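Local coordinates for protein transcription regulator (Haloarcula marismortui ATCC 43049, PDB 3CRJ) that probably binds regulatory DNA and acts as a TetR-family repressor of transcription, at residues A[57-62]-A[118-123]; A[61-66]-A[124-129]; A[22-27]-A[70-75]. One frame throughout, in Å; residues are numbered along the deposited sequence.

Contact 1: residues A[57-62]-A[118-123]; sequences TKDDLL and PYKEAF
The ring of F123 is met by K120, D59 and L62. K120 CD lies over one face, 4.1 Å above the F123 ring plane and toward its rim. At the edge, near the plane, the backbone O of D59 faces F123 CE1 at 3.8 Å. L62 CB approaches obliquely, 4.0 Å from F123 CZ. The D59 carboxylate is turned 62° from the ring. The K120 chain bends at chi2 (-147°), which brings CD over the ring and sends NZ on to D59. K120 NZ meets D59 OD1 on the syn side at 3.1 Å, 15° out of the carboxylate plane. This is a salt bridge, and a weak second bond runs from K120 NZ to D59 OD2 at 3.3 Å. K120 NZ also makes a hydrogen bond with Y32 OH, which bonds D59 OD2 weakly. With an alanine at D59, K120 would lose its acidic partner, and its chain is likely to be held less firmly over the ring, by Y32 OH. K120 is the N-cap residue of helix 121-148, and D59 sits in the first turn of helix 58-78. The contact joins the starts of these helices, with L62 also packing on Y32, L35 and T23.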
loop_
_atom_site.group_PDB
_atom_site.type_symbol
_atom_site.label_atom_id
_atom_site.label_comp_id
_atom_site.label_asym_id
_atom_site.label_seq_id
_atom_site.Cartn_x
_atom_site.Cartn_y
_atom_site.Cartn_z
ATOM N N THR A 57 -25.999 1.244 -7.559
ATOM C CA THR A 57 -24.959 2.215 -7.339
ATOM C C THR A 57 -23.678 1.744 -7.960
ATOM O O THR A 57 -23.451 0.535 -8.099
ATOM C CB THR A 57 -24.723 2.362 -5.854
ATOM O OG1 THR A 57 -25.963 2.714 -5.242
ATOM C CG2 THR A 57 -23.693 3.454 -5.556
ATOM N N LYS A 58 -22.857 2.715 -8.362
ATOM C CA LYS A 58 -21.428 2.517 -8.598
ATOM C C LYS A 58 -20.837 1.651 -7.478
ATOM O O LYS A 58 -20.191 0.644 -7.760
ATOM C CB LYS A 58 -20.717 3.881 -8.660
ATOM C CG LYS A 58 -19.248 3.860 -9.082
ATOM C CD LYS A 58 -18.735 5.269 -9.214
ATOM C CE LYS A 58 -17.231 5.366 -9.006
ATOM N NZ LYS A 58 -16.798 6.716 -8.501
ATOM N N ASP A 59 -21.094 2.023 -6.226
ATOM C CA ASP A 59 -20.555 1.314 -5.065
ATOM C C ASP A 59 -21.043 -0.124 -4.905
ATOM O O ASP A 59 -20.250 -1.008 -4.573
ATOM C CB ASP A 59 -20.799 2.100 -3.771
ATOM C CG ASP A 59 -19.840 3.266 -3.608
ATOM O OD1 ASP A 59 -19.944 3.956 -2.559
ATOM O OD2 ASP A 59 -18.979 3.488 -4.511
ATOM N N ASP A 60 -22.328 -0.369 -5.125
ATOM C CA ASP A 60 -22.816 -1.739 -5.089
ATOM C C ASP A 60 -22.079 -2.552 -6.138
ATOM O O ASP A 60 -21.640 -3.675 -5.895
ATOM C CB ASP A 60 -24.308 -1.789 -5.406
ATOM C CG ASP A 60 -25.164 -1.179 -4.317
ATOM O OD1 ASP A 60 -24.675 -0.257 -3.623
ATOM O OD2 ASP A 60 -26.335 -1.615 -4.179
ATOM N N LEU A 61 -21.940 -1.944 -7.313
ATOM C CA LEU A 61 -21.384 -2.602 -8.474
ATOM C C LEU A 61 -19.931 -2.978 -8.233
ATOM O O LEU A 61 -19.509 -4.074 -8.586
ATOM C CB LEU A 61 -21.528 -1.698 -9.691
ATOM C CG LEU A 61 -21.259 -2.361 -11.036
ATOM C CD1 LEU A 61 -22.088 -1.687 -12.088
ATOM C CD2 LEU A 61 -19.775 -2.318 -11.394
ATOM N N LEU A 62 -19.179 -2.084 -7.607
ATOM C CA LEU A 62 -17.774 -2.341 -7.346
ATOM C C LEU A 62 -17.540 -3.277 -6.163
ATOM O O LEU A 62 -16.499 -3.926 -6.070
ATOM C CB LEU A 62 -17.028 -1.026 -7.169
ATOM C CG LEU A 62 -16.893 -0.151 -8.419
ATOM C CD1 LEU A 62 -16.259 1.172 -8.048
ATOM C CD2 LEU A 62 -16.073 -0.853 -9.524
ATOM N N PRO A 118 -11.614 3.101 4.533
ATOM C CA PRO A 118 -12.093 3.675 5.797
ATOM C C PRO A 118 -13.380 4.509 5.690
ATOM O O PRO A 118 -13.903 4.964 6.719
ATOM C CB PRO A 118 -10.925 4.565 6.256
ATOM C CG PRO A 118 -9.791 4.255 5.386
ATOM C CD PRO A 118 -10.358 3.741 4.102
ATOM N N TYR A 119 -13.896 4.717 4.483
ATOM C CA TYR A 119 -15.120 5.500 4.337
ATOM C C TYR A 119 -16.270 4.647 3.862
ATOM O O TYR A 119 -17.399 5.122 3.786
ATOM C CB TYR A 119 -14.940 6.681 3.373
ATOM C CG TYR A 119 -13.825 7.633 3.720
ATOM C CD1 TYR A 119 -13.018 8.182 2.722
ATOM C CD2 TYR A 119 -13.570 7.990 5.039
ATOM C CE1 TYR A 119 -11.974 9.070 3.038
ATOM C CE2 TYR A 119 -12.532 8.871 5.365
ATOM C CZ TYR A 119 -11.736 9.407 4.361
ATOM O OH TYR A 119 -10.713 10.279 4.699
ATOM N N LYS A 120 -15.978 3.396 3.529
ATOM C CA LYS A 120 -16.946 2.515 2.889
ATOM C C LYS A 120 -16.755 1.104 3.418
ATOM O O LYS A 120 -15.754 0.439 3.121
ATOM C CB LYS A 120 -16.777 2.529 1.364
ATOM C CG LYS A 120 -16.294 3.863 0.776
ATOM C CD LYS A 120 -16.906 4.077 -0.601
ATOM C CE LYS A 120 -16.583 5.429 -1.210
ATOM N NZ LYS A 120 -17.225 5.494 -2.554
ATOM N N GLU A 121 -17.717 0.658 4.214
ATOM C CA GLU A 121 -17.732 -0.697 4.747
ATOM C C GLU A 121 -17.695 -1.789 3.683
ATOM O O GLU A 121 -16.948 -2.762 3.821
ATOM C CB GLU A 121 -18.969 -0.896 5.597
ATOM C CG GLU A 121 -18.713 -0.888 7.066
ATOM C CD GLU A 121 -19.955 -1.290 7.814
ATOM O OE1 GLU A 121 -20.109 -2.502 8.089
ATOM O OE2 GLU A 121 -20.796 -0.404 8.082
ATOM N N ALA A 122 -18.498 -1.634 2.631
ATOM C CA ALA A 122 -18.598 -2.654 1.601
ATOM C C ALA A 122 -17.239 -2.949 0.989
ATOM O O ALA A 122 -16.946 -4.110 0.683
ATOM C CB ALA A 122 -19.584 -2.246 0.542
ATOM N N PHE A 123 -16.406 -1.912 0.830
ATOM C CA PHE A 123 -15.056 -2.093 0.298
ATOM C C PHE A 123 -14.145 -2.701 1.367
ATOM O O PHE A 123 -13.395 -3.662 1.114
ATOM C CB PHE A 123 -14.451 -0.751 -0.187
ATOM C CG PHE A 123 -15.061 -0.186 -1.471
ATOM C CD1 PHE A 123 -16.198 -0.749 -2.067
ATOM C CD2 PHE A 123 -14.498 0.950 -2.060
ATOM C CE1 PHE A 123 -16.752 -0.194 -3.232
ATOM C CE2 PHE A 123 -15.040 1.506 -3.231
ATOM C CZ PHE A 123 -16.170 0.931 -3.809
#

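Contact 2: residues A[61-66]-A[124-129]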
loop_
_atom_site.group_PDB
_atom_site.type_symbol
_atom_site.label_atom_id
_atom_site.label_comp_id
_atom_site.label_asym_id
_atom_site.label_seq_id
_atom_site.Cartn_x
_atom_site.Cartn_y
_atom_site.Cartn_z
ATOM N N LEU A 61 -21.940 -1.944 -7.313
ATOM C CA LEU A 61 -21.384 -2.602 -8.474
ATOM C C LEU A 61 -19.931 -2.978 -8.233
ATOM O O LEU A 61 -19.509 -4.074 -8.586
ATOM C CB LEU A 61 -21.528 -1.698 -9.691
ATOM C CG LEU A 61 -21.259 -2.361 -11.036
ATOM C CD1 LEU A 61 -22.088 -1.687 -12.088
ATOM C CD2 LEU A 61 -19.775 -2.318 -11.394
ATOM N N LEU A 62 -19.179 -2.084 -7.607
ATOM C CA LEU A 62 -17.774 -2.341 -7.346
ATOM C C LEU A 62 -17.540 -3.277 -6.163
ATOM O O LEU A 62 -16.499 -3.926 -6.070
ATOM C CB LEU A 62 -17.028 -1.026 -7.169
ATOM C CG LEU A 62 -16.893 -0.151 -8.419
ATOM C CD1 LEU A 62 -16.259 1.172 -8.048
ATOM C CD2 LEU A 62 -16.073 -0.853 -9.524
ATOM N N ALA A 63 -18.495 -3.364 -5.245
ATOM C CA ALA A 63 -18.359 -4.365 -4.201
ATOM C C ALA A 63 -18.418 -5.719 -4.887
ATOM O O ALA A 63 -17.555 -6.573 -4.661
ATOM C CB ALA A 63 -19.442 -4.233 -3.155
ATOM N N ALA A 64 -19.416 -5.883 -5.758
ATOM C CA ALA A 64 -19.542 -7.082 -6.604
ATOM C C ALA A 64 -18.256 -7.353 -7.411
ATOM O O ALA A 64 -17.785 -8.492 -7.457
ATOM C CB ALA A 64 -20.743 -6.965 -7.516
ATOM N N PHE A 65 -17.678 -6.297 -7.999
ATOM C CA PHE A 65 -16.464 -6.417 -8.799
ATOM C C PHE A 65 -15.279 -6.884 -7.962
ATOM O O PHE A 65 -14.452 -7.667 -8.434
ATOM C CB PHE A 65 -16.127 -5.112 -9.533
ATOM C CG PHE A 65 -14.937 -5.228 -10.460
ATOM C CD1 PHE A 65 -15.052 -5.882 -11.691
ATOM C CD2 PHE A 65 -13.701 -4.704 -10.102
ATOM C CE1 PHE A 65 -13.948 -6.002 -12.546
ATOM C CE2 PHE A 65 -12.584 -4.823 -10.958
ATOM C CZ PHE A 65 -12.716 -5.477 -12.177
ATOM N N LEU A 66 -15.183 -6.419 -6.721
ATOM C CA LEU A 66 -14.188 -6.995 -5.838
ATOM C C LEU A 66 -14.442 -8.504 -5.646
ATOM O O LEU A 66 -13.535 -9.324 -5.867
ATOM C CB LEU A 66 -14.103 -6.223 -4.525
ATOM C CG LEU A 66 -13.461 -4.831 -4.711
ATOM C CD1 LEU A 66 -13.543 -3.991 -3.447
ATOM C CD2 LEU A 66 -12.039 -4.931 -5.178
ATOM N N SER A 124 -14.203 -2.119 2.561
ATOM C CA SER A 124 -13.414 -2.584 3.692
ATOM C C SER A 124 -13.663 -4.063 3.972
ATOM O O SER A 124 -12.708 -4.850 4.003
ATOM C CB SER A 124 -13.716 -1.760 4.933
ATOM O OG SER A 124 -12.815 -2.113 5.963
ATOM N N ASP A 125 -14.930 -4.440 4.158
ATOM C CA ASP A 125 -15.294 -5.858 4.287
ATOM C C ASP A 125 -14.632 -6.738 3.223
ATOM O O ASP A 125 -14.166 -7.844 3.521
ATOM C CB ASP A 125 -16.811 -6.055 4.185
ATOM C CG ASP A 125 -17.569 -5.438 5.342
ATOM O OD1 ASP A 125 -16.950 -5.180 6.391
ATOM O OD2 ASP A 125 -18.796 -5.209 5.207
ATOM N N ARG A 126 -14.599 -6.216 1.992
ATOM C CA ARG A 126 -14.239 -6.951 0.783
ATOM C C ARG A 126 -12.750 -7.174 0.687
ATOM O O ARG A 126 -12.300 -8.238 0.242
ATOM C CB ARG A 126 -14.677 -6.153 -0.441
ATOM C CG ARG A 126 -15.822 -6.704 -1.265
ATOM C CD ARG A 126 -16.770 -7.492 -0.456
ATOM N NE ARG A 126 -18.087 -7.528 -1.075
ATOM C CZ ARG A 126 -19.129 -6.818 -0.644
ATOM N NH1 ARG A 126 -18.996 -6.004 0.395
ATOM N NH2 ARG A 126 -20.306 -6.931 -1.242
ATOM N N PHE A 127 -11.995 -6.146 1.065
ATOM C CA PHE A 127 -10.546 -6.196 1.065
ATOM C C PHE A 127 -10.028 -7.029 2.222
ATOM O O PHE A 127 -8.942 -7.602 2.134
ATOM C CB PHE A 127 -9.970 -4.788 1.210
ATOM C CG PHE A 127 -10.008 -3.958 -0.051
ATOM C CD1 PHE A 127 -9.346 -4.372 -1.200
ATOM C CD2 PHE A 127 -10.662 -2.725 -0.061
ATOM C CE1 PHE A 127 -9.387 -3.602 -2.356
ATOM C CE2 PHE A 127 -10.698 -1.935 -1.221
ATOM C CZ PHE A 127 -10.063 -2.375 -2.365
ATOM N N ARG A 128 -10.766 -7.064 3.332
ATOM C CA ARG A 128 -10.383 -7.914 4.462
ATOM C C ARG A 128 -10.609 -9.381 4.065
ATOM O O ARG A 128 -9.825 -10.281 4.382
ATOM C CB ARG A 128 -11.176 -7.540 5.708
ATOM C CG ARG A 128 -10.940 -8.486 6.892
ATOM C CD ARG A 128 -11.683 -8.043 8.159
ATOM N NE ARG A 128 -11.021 -6.946 8.883
ATOM C CZ ARG A 128 -11.322 -5.653 8.736
ATOM N NH1 ARG A 128 -10.682 -4.739 9.455
ATOM N NH2 ARG A 128 -12.266 -5.272 7.877
ATOM N N GLN A 129 -11.676 -9.585 3.320
ATOM C CA GLN A 129 -12.033 -10.903 2.847
ATOM C C GLN A 129 -10.901 -11.477 1.994
ATOM O O GLN A 129 -10.458 -12.609 2.205
ATOM C CB GLN A 129 -13.330 -10.813 2.040
ATOM C CG GLN A 129 -14.235 -12.004 2.200
ATOM C CD GLN A 129 -15.581 -11.811 1.523
ATOM O OE1 GLN A 129 -16.106 -10.692 1.416
ATOM N NE2 GLN A 129 -16.154 -12.911 1.070
#
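The side chain of R126, from helix 121-148, meets L66 first. R126 CB is 3.9 Å from L66 CD1. R126 CG is 3.7 Å from L66 CB and also comes near the carbonyl O of A63. A bend at chi2 (30°) turns the rest of the chain along the neighbouring helix toward A63. R126 NE passes 3.7 Å from A63 O, but its polar partner is D67, with which it forms a salt bridge. R126 CZ stands 3.6 Å from A63 CB. The methyl of A63 lies over one face of the guanidinium, toward its rim, with R126 NH2 nearest to A63 CB at 3.4 Å. NH1 makes a weak bond to the carbonyl O of A122, one turn earlier on its own helix. The group is thus covered by a methyl on one face, and held by the salt bridge at NE and, weakly, by the bond at NH1.

L66 works on a second partner too. L66 CD1 sits over the face of the F127 ring, 4.2 Å from the centroid and 20° off the normal, a CH-pi contact. No hydrogen bond joins the two segments. The contact is made by packing of L66 on R126 and F127, and of the A63 methyl on the guanidinium.

The two helix segments run almost exactly parallel, 3° apart, with axes 9.8 Å from each other. Helix 104-115 covers the apolar side: L66 packs on L110 and M113, and F127 on M113 and R114. F127 also touches M176 of the second subunit. Helix 58-78, as in other TetR proteins, joins the DNA-binding domain to the helical C-terminal domain.

Contact 3: residues A[22-27]-A[70-75]; sequences ATYRAL and LERFVD
Y24 and R72 are the two residues that meet here, and they barely do. The one approach within 4.5 Å is R72 NH2 to Y24 CD1, a loose proximity at 4.5 Å. The next ring carbon, Y24 CE1, is 4.7 Å from R72 NH2. The other terminal nitrogen, R72 NH1, stays 4.9 Å from Y24 CE1. The guanidinium comes to the ring obliquely. Only 54 Å² is buried, counting both segments. The backbones are far apart, with 12.3 Å from Y24 CA to R72 CA, so both side chains must reach across. Both leave their backbones pointing toward the other segment. Y24 extends with CG anti to the backbone N (chi1 173°), which carries its ring out from helix 12-30 toward the arginine.

Polar bonding across the segments is absent. The hydroxyl OH of Y24 is 5.9 Å from R72 NH2, too far for a hydrogen bond. R72 NE instead makes a weak bond to the hydroxyl of Y68, one turn back on its own helix.

Apolar packing lies around the pair. Y24 rests on F65 of helix 58-78 and on L106 of helix 104-115.

With no hydrogen bond and an oblique approach, R72 probably adds little directional hold on Y24. Y24 also touches a crystal neighbour, so its exact pose may owe something to the lattice. The contact is a loose surface touch between helices 12-30 and 58-78, which also meet through Y24 on F65.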
loop_
_atom_site.group_PDB
_atom_site.type_symbol
_atom_site.label_atom_id
_atom_site.label_comp_id
_atom_site.label_asym_id
_atom_site.label_seq_id
_atom_site.Cartn_x
_atom_site.Cartn_y
_atom_site.Cartn_z
ATOM N N ALA A 22 -17.252 -5.665 -18.469
ATOM C CA ALA A 22 -17.375 -4.257 -18.825
ATOM C C ALA A 22 -16.712 -3.418 -17.748
ATOM O O ALA A 22 -15.926 -2.513 -18.056
ATOM C CB ALA A 22 -18.823 -3.860 -18.969
ATOM N N THR A 23 -17.021 -3.736 -16.487
ATOM C CA THR A 23 -16.469 -3.031 -15.332
ATOM C C THR A 23 -14.950 -3.029 -15.371
ATOM O O THR A 23 -14.328 -1.954 -15.404
ATOM C CB THR A 23 -16.966 -3.641 -14.039
ATOM O OG1 THR A 23 -18.358 -3.901 -14.182
ATOM C CG2 THR A 23 -16.760 -2.678 -12.879
ATOM N N TYR A 24 -14.361 -4.220 -15.411
ATOM C CA TYR A 24 -12.940 -4.326 -15.602
ATOM C C TYR A 24 -12.480 -3.344 -16.680
ATOM O O TYR A 24 -11.608 -2.521 -16.410
ATOM C CB TYR A 24 -12.541 -5.740 -15.974
ATOM C CG TYR A 24 -11.094 -5.860 -16.353
ATOM C CD1 TYR A 24 -10.147 -6.289 -15.434
ATOM C CD2 TYR A 24 -10.669 -5.558 -17.644
ATOM C CE1 TYR A 24 -8.791 -6.410 -15.792
ATOM C CE2 TYR A 24 -9.323 -5.668 -18.019
ATOM C CZ TYR A 24 -8.393 -6.086 -17.090
ATOM O OH TYR A 24 -7.073 -6.188 -17.463
ATOM N N ARG A 25 -13.075 -3.409 -17.879
ATOM C CA ARG A 25 -12.602 -2.597 -19.012
ATOM C C ARG A 25 -12.723 -1.110 -18.735
ATOM O O ARG A 25 -11.847 -0.335 -19.108
ATOM C CB ARG A 25 -13.312 -2.948 -20.319
ATOM C CG ARG A 25 -12.824 -4.236 -20.983
ATOM C CD ARG A 25 -13.335 -4.333 -22.410
ATOM N NE ARG A 25 -14.802 -4.366 -22.515
ATOM C CZ ARG A 25 -15.564 -5.430 -22.254
ATOM N NH1 ARG A 25 -15.020 -6.580 -21.871
ATOM N NH2 ARG A 25 -16.881 -5.350 -22.377
ATOM N N ALA A 26 -13.783 -0.728 -18.044
ATOM C CA ALA A 26 -14.107 0.672 -17.834
ATOM C C ALA A 26 -13.208 1.264 -16.742
ATOM O O ALA A 26 -12.655 2.383 -16.903
ATOM C CB ALA A 26 -15.566 0.812 -17.474
ATOM N N LEU A 27 -13.032 0.489 -15.666
ATOM C CA LEU A 27 -12.006 0.771 -14.651
ATOM C C LEU A 27 -10.598 0.873 -15.241
ATOM O O LEU A 27 -9.879 1.799 -14.897
ATOM C CB LEU A 27 -11.996 -0.291 -13.565
ATOM C CG LEU A 27 -12.780 -0.094 -12.288
ATOM C CD1 LEU A 27 -12.338 -1.176 -11.355
ATOM C CD2 LEU A 27 -12.546 1.264 -11.654
ATOM N N LEU A 70 -11.889 -11.692 -6.497
ATOM C CA LEU A 70 -11.502 -12.717 -5.546
ATOM C C LEU A 70 -11.792 -14.117 -6.100
ATOM O O LEU A 70 -10.985 -15.020 -5.926
ATOM C CB LEU A 70 -12.166 -12.494 -4.175
ATOM C CG LEU A 70 -11.774 -13.441 -3.030
ATOM C CD1 LEU A 70 -10.276 -13.345 -2.791
ATOM C CD2 LEU A 70 -12.566 -13.179 -1.738
ATOM N N GLU A 71 -12.930 -14.284 -6.769
ATOM C CA GLU A 71 -13.319 -15.594 -7.330
ATOM C C GLU A 71 -12.350 -16.020 -8.425
ATOM O O GLU A 71 -11.936 -17.182 -8.498
ATOM C CB GLU A 71 -14.737 -15.572 -7.915
ATOM C CG GLU A 71 -15.873 -15.438 -6.934
ATOM C CD GLU A 71 -17.227 -15.352 -7.640
ATOM O OE1 GLU A 71 -17.793 -14.234 -7.722
ATOM O OE2 GLU A 71 -17.727 -16.400 -8.137
ATOM N N ARG A 72 -12.029 -15.067 -9.296
ATOM C CA ARG A 72 -11.031 -15.255 -10.342
ATOM C C ARG A 72 -9.716 -15.732 -9.699
ATOM O O ARG A 72 -9.069 -16.667 -10.188
ATOM C CB ARG A 72 -10.812 -13.942 -11.109
ATOM C CG ARG A 72 -11.466 -13.803 -12.489
ATOM C CD ARG A 72 -10.371 -13.224 -13.424
ATOM N NE ARG A 72 -10.832 -12.408 -14.555
ATOM C CZ ARG A 72 -10.106 -11.425 -15.102
ATOM N NH1 ARG A 72 -8.904 -11.142 -14.601
ATOM N NH2 ARG A 72 -10.576 -10.711 -16.127
ATOM N N PHE A 73 -9.337 -15.098 -8.595
ATOM C CA PHE A 73 -8.102 -15.463 -7.908
ATOM C C PHE A 73 -8.223 -16.862 -7.292
ATOM O O PHE A 73 -7.342 -17.709 -7.481
ATOM C CB PHE A 73 -7.734 -14.432 -6.847
ATOM C CG PHE A 73 -6.530 -14.806 -6.050
ATOM C CD1 PHE A 73 -5.261 -14.677 -6.585
ATOM C CD2 PHE A 73 -6.657 -15.283 -4.757
ATOM C CE1 PHE A 73 -4.134 -15.022 -5.849
ATOM C CE2 PHE A 73 -5.531 -15.632 -4.014
ATOM C CZ PHE A 73 -4.270 -15.503 -4.568
ATOM N N VAL A 74 -9.333 -17.091 -6.586
ATOM C CA VAL A 74 -9.652 -18.385 -5.987
ATOM C C VAL A 74 -9.598 -19.523 -7.019
ATOM O O VAL A 74 -8.995 -20.568 -6.763
ATOM C CB VAL A 74 -11.018 -18.328 -5.233
ATOM C CG1 VAL A 74 -11.646 -19.725 -5.042
ATOM C CG2 VAL A 74 -10.860 -17.609 -3.892
ATOM N N ASP A 75 -10.203 -19.292 -8.184
ATOM C CA ASP A 75 -10.162 -20.233 -9.304
ATOM C C ASP A 75 -8.752 -20.668 -9.647
ATOM O O ASP A 75 -8.461 -21.867 -9.686
ATOM C CB ASP A 75 -10.792 -19.612 -10.550
ATOM C CG ASP A 75 -12.286 -19.841 -10.634
ATOM O OD1 ASP A 75 -12.845 -20.528 -9.739
ATOM O OD2 ASP A 75 -12.895 -19.323 -11.599
#

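From the N terminus, helix 12-30 comes first. Contact 3 closes a loop of 42 residues from 22-27 to 70-75, across the predicted helix-turn-helix. Contacts 1 and 2 start inside that loop, on 57-62 and 61-66, and end beyond it, on 118-123 and 124-129. Each therefore crosses contact 3. Contact 1 closes a loop of 55 residues and contact 2 one of 57. Their ends are staggered in the same order, so neither nests in the other. They share L61 and L62, and their centres are 7 Å apart. Contact 3 ties helix 12-30 to helix 58-78. Contacts 1 and 2 tie the start of helix 58-78 to helix 121-148 of the C-terminal domain.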